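Side-chain contact in leucine aminopeptidase (Parabacteroides distasonis, PDB 3TC8), which is a zinc-binding member of peptidase family M28 that probably acts as an aminopeptidase, releasing residues from the N-termini of peptides: residues 264-269 with 274-279. Residues are numbered along the deposited sequence; the frame is centred on the assembly and turned at random.
Sequences DIINYD and TGFASY
Ile266 extends CG1 opposite its own backbone N (chi1 178°) and Phe276 turns its ring back beside its own N (chi1 -61°), and the two torsions bring methyl CD1 of Ile266 to ring carbon CE1 of Phe276, 3.9 Å away. The methyl meets the ring at a slant, while the carbonyl oxygen of Asn267 lies in the ring plane at its edge, 3.9 Å from Phe276 CD1. The one direct hydrogen bond between the segments is a backbone one: Asp269 N gives a nearly straight bond to Gly275 O at 2.8 Å. That same oxygen also receives a CA-H...O contact from Tyr268 and sits 3.2 Å from Tyr268 CD1. Two waters add indirect links. One molecule donates to Asn267 O and accepts from Ala277 N, bridging the two segments; another donates to both Asp269 OD2 and Phe276 O, while Asp269 OD1 is held by Glu271 N. An ST turn, Phe276 N to Thr274 OG1 at 3.0 Å, lies at the start of 274-279. The example shows how a loop can fold back on the end of a strand through backbone atoms and water. Here the loop leads toward zinc ligand His281, Tyr279 OH bonds Asp126 beside zinc ligand Asp127, and strand 262-266, at the sheet edge, pairs with strand 195-200.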
loop_
_atom_site.group_PDB
_atom_site.type_symbol
_atom_site.label_atom_id
_atom_site.label_comp_id
_atom_site.label_asym_id
_atom_site.label_seq_id
_atom_site.Cartn_x
_atom_site.Cartn_y
_atom_site.Cartn_z
ATOM N N ASP A 264 -6.671 3.411 -5.956
ATOM C CA ASP A 264 -6.107 3.640 -4.628
ATOM C C ASP A 264 -7.199 3.685 -3.608
ATOM O O ASP A 264 -8.115 4.516 -3.750
ATOM C CB ASP A 264 -5.316 4.958 -4.636
ATOM C CG ASP A 264 -4.396 5.149 -3.466
ATOM O OD1 ASP A 264 -4.300 4.324 -2.545
ATOM O OD2 ASP A 264 -3.696 6.245 -3.491
ATOM N N ILE A 265 -7.134 2.797 -2.615
ATOM C CA ILE A 265 -8.000 2.810 -1.449
ATOM C C ILE A 265 -7.165 3.457 -0.356
ATOM O O ILE A 265 -6.180 2.872 0.113
ATOM C CB ILE A 265 -8.441 1.381 -1.045
ATOM C CG1 ILE A 265 -9.131 0.655 -2.212
ATOM C CG2 ILE A 265 -9.322 1.435 0.198
ATOM C CD1 ILE A 265 -9.548 -0.743 -1.940
ATOM N N ILE A 266 -7.554 4.660 0.045
ATOM C CA ILE A 266 -6.744 5.530 0.902
ATOM C C ILE A 266 -7.617 6.453 1.695
ATOM O O ILE A 266 -8.562 7.034 1.169
ATOM C CB ILE A 266 -5.681 6.308 0.059
ATOM C CG1 ILE A 266 -4.863 7.244 0.951
ATOM C CG2 ILE A 266 -6.291 7.058 -1.113
ATOM C CD1 ILE A 266 -3.603 7.786 0.283
ATOM N N ASN A 267 -7.306 6.595 2.968
ATOM C CA ASN A 267 -8.016 7.544 3.828
ATOM C C ASN A 267 -7.786 8.976 3.315
ATOM O O ASN A 267 -6.646 9.446 3.258
ATOM C CB ASN A 267 -7.488 7.318 5.248
ATOM C CG ASN A 267 -8.279 8.052 6.324
ATOM O OD1 ASN A 267 -9.297 8.725 6.051
ATOM N ND2 ASN A 267 -7.806 7.924 7.566
ATOM N N TYR A 268 -8.870 9.657 2.953
ATOM C CA TYR A 268 -8.856 11.012 2.483
ATOM C C TYR A 268 -9.850 11.815 3.285
ATOM O O TYR A 268 -10.973 11.380 3.517
ATOM C CB TYR A 268 -9.267 11.056 1.004
ATOM C CG TYR A 268 -9.439 12.431 0.418
ATOM C CD1 TYR A 268 -8.343 13.212 0.079
ATOM C CD2 TYR A 268 -10.704 12.920 0.127
ATOM C CE1 TYR A 268 -8.506 14.483 -0.492
ATOM C CE2 TYR A 268 -10.883 14.173 -0.438
ATOM C CZ TYR A 268 -9.789 14.949 -0.759
ATOM O OH TYR A 268 -9.931 16.195 -1.334
ATOM N N ASP A 269 -9.462 13.032 3.652
ATOM C CA ASP A 269 -10.331 13.967 4.360
ATOM C C ASP A 269 -10.513 15.219 3.543
ATOM O O ASP A 269 -9.567 15.983 3.475
ATOM C CB ASP A 269 -9.695 14.335 5.669
ATOM C CG ASP A 269 -10.576 15.273 6.514
ATOM O OD1 ASP A 269 -11.587 15.835 5.989
ATOM O OD2 ASP A 269 -10.223 15.407 7.678
ATOM N N THR A 274 -4.148 18.972 4.425
ATOM C CA THR A 274 -3.338 18.183 3.527
ATOM C C THR A 274 -4.159 17.200 2.674
ATOM O O THR A 274 -3.612 16.616 1.741
ATOM C CB THR A 274 -2.373 17.351 4.345
ATOM O OG1 THR A 274 -3.147 16.415 5.093
ATOM C CG2 THR A 274 -1.496 18.185 5.286
ATOM N N GLY A 275 -5.425 16.984 3.010
ATOM C CA GLY A 275 -6.258 15.908 2.477
ATOM C C GLY A 275 -6.089 14.587 3.181
ATOM O O GLY A 275 -6.828 13.643 2.867
ATOM N N PHE A 276 -5.148 14.478 4.113
ATOM C CA PHE A 276 -4.859 13.220 4.775
ATOM C C PHE A 276 -5.242 13.299 6.242
ATOM O O PHE A 276 -5.615 14.354 6.789
ATOM C CB PHE A 276 -3.387 12.867 4.581
ATOM C CG PHE A 276 -3.005 12.691 3.141
ATOM C CD1 PHE A 276 -3.687 11.782 2.330
ATOM C CD2 PHE A 276 -2.024 13.476 2.591
ATOM C CE1 PHE A 276 -3.327 11.637 0.996
ATOM C CE2 PHE A 276 -1.624 13.332 1.272
ATOM C CZ PHE A 276 -2.273 12.401 0.472
ATOM N N ALA A 277 -5.123 12.153 6.905
ATOM C CA ALA A 277 -5.358 12.039 8.321
ATOM C C ALA A 277 -4.498 13.053 9.061
ATOM O O ALA A 277 -3.403 13.441 8.625
ATOM C CB ALA A 277 -4.998 10.655 8.793
ATOM N N SER A 278 -4.982 13.480 10.201
ATOM C CA SER A 278 -4.328 14.497 11.023
ATOM C C SER A 278 -2.875 14.187 11.350
ATOM O O SER A 278 -2.044 15.090 11.475
ATOM C CB SER A 278 -5.120 14.726 12.310
ATOM O OG SER A 278 -5.132 13.568 13.110
ATOM N N TYR A 279 -2.578 12.894 11.509
ATOM C CA TYR A 279 -1.278 12.420 11.906
ATOM C C TYR A 279 -0.347 12.113 10.747
ATOM O O TYR A 279 0.792 11.675 10.981
ATOM C CB TYR A 279 -1.455 11.195 12.832
ATOM C CG TYR A 279 -2.331 10.123 12.223
ATOM C CD1 TYR A 279 -1.829 9.238 11.280
ATOM C CD2 TYR A 279 -3.648 9.989 12.620
ATOM C CE1 TYR A 279 -2.637 8.250 10.716
ATOM C CE2 TYR A 279 -4.467 9.040 12.037
ATOM C CZ TYR A 279 -3.964 8.176 11.096
ATOM O OH TYR A 279 -4.826 7.220 10.595
HETATM O O HOH W 1 -4.817 9.727 5.258
HETATM O O HOH W 2 -7.648 14.828 8.833
#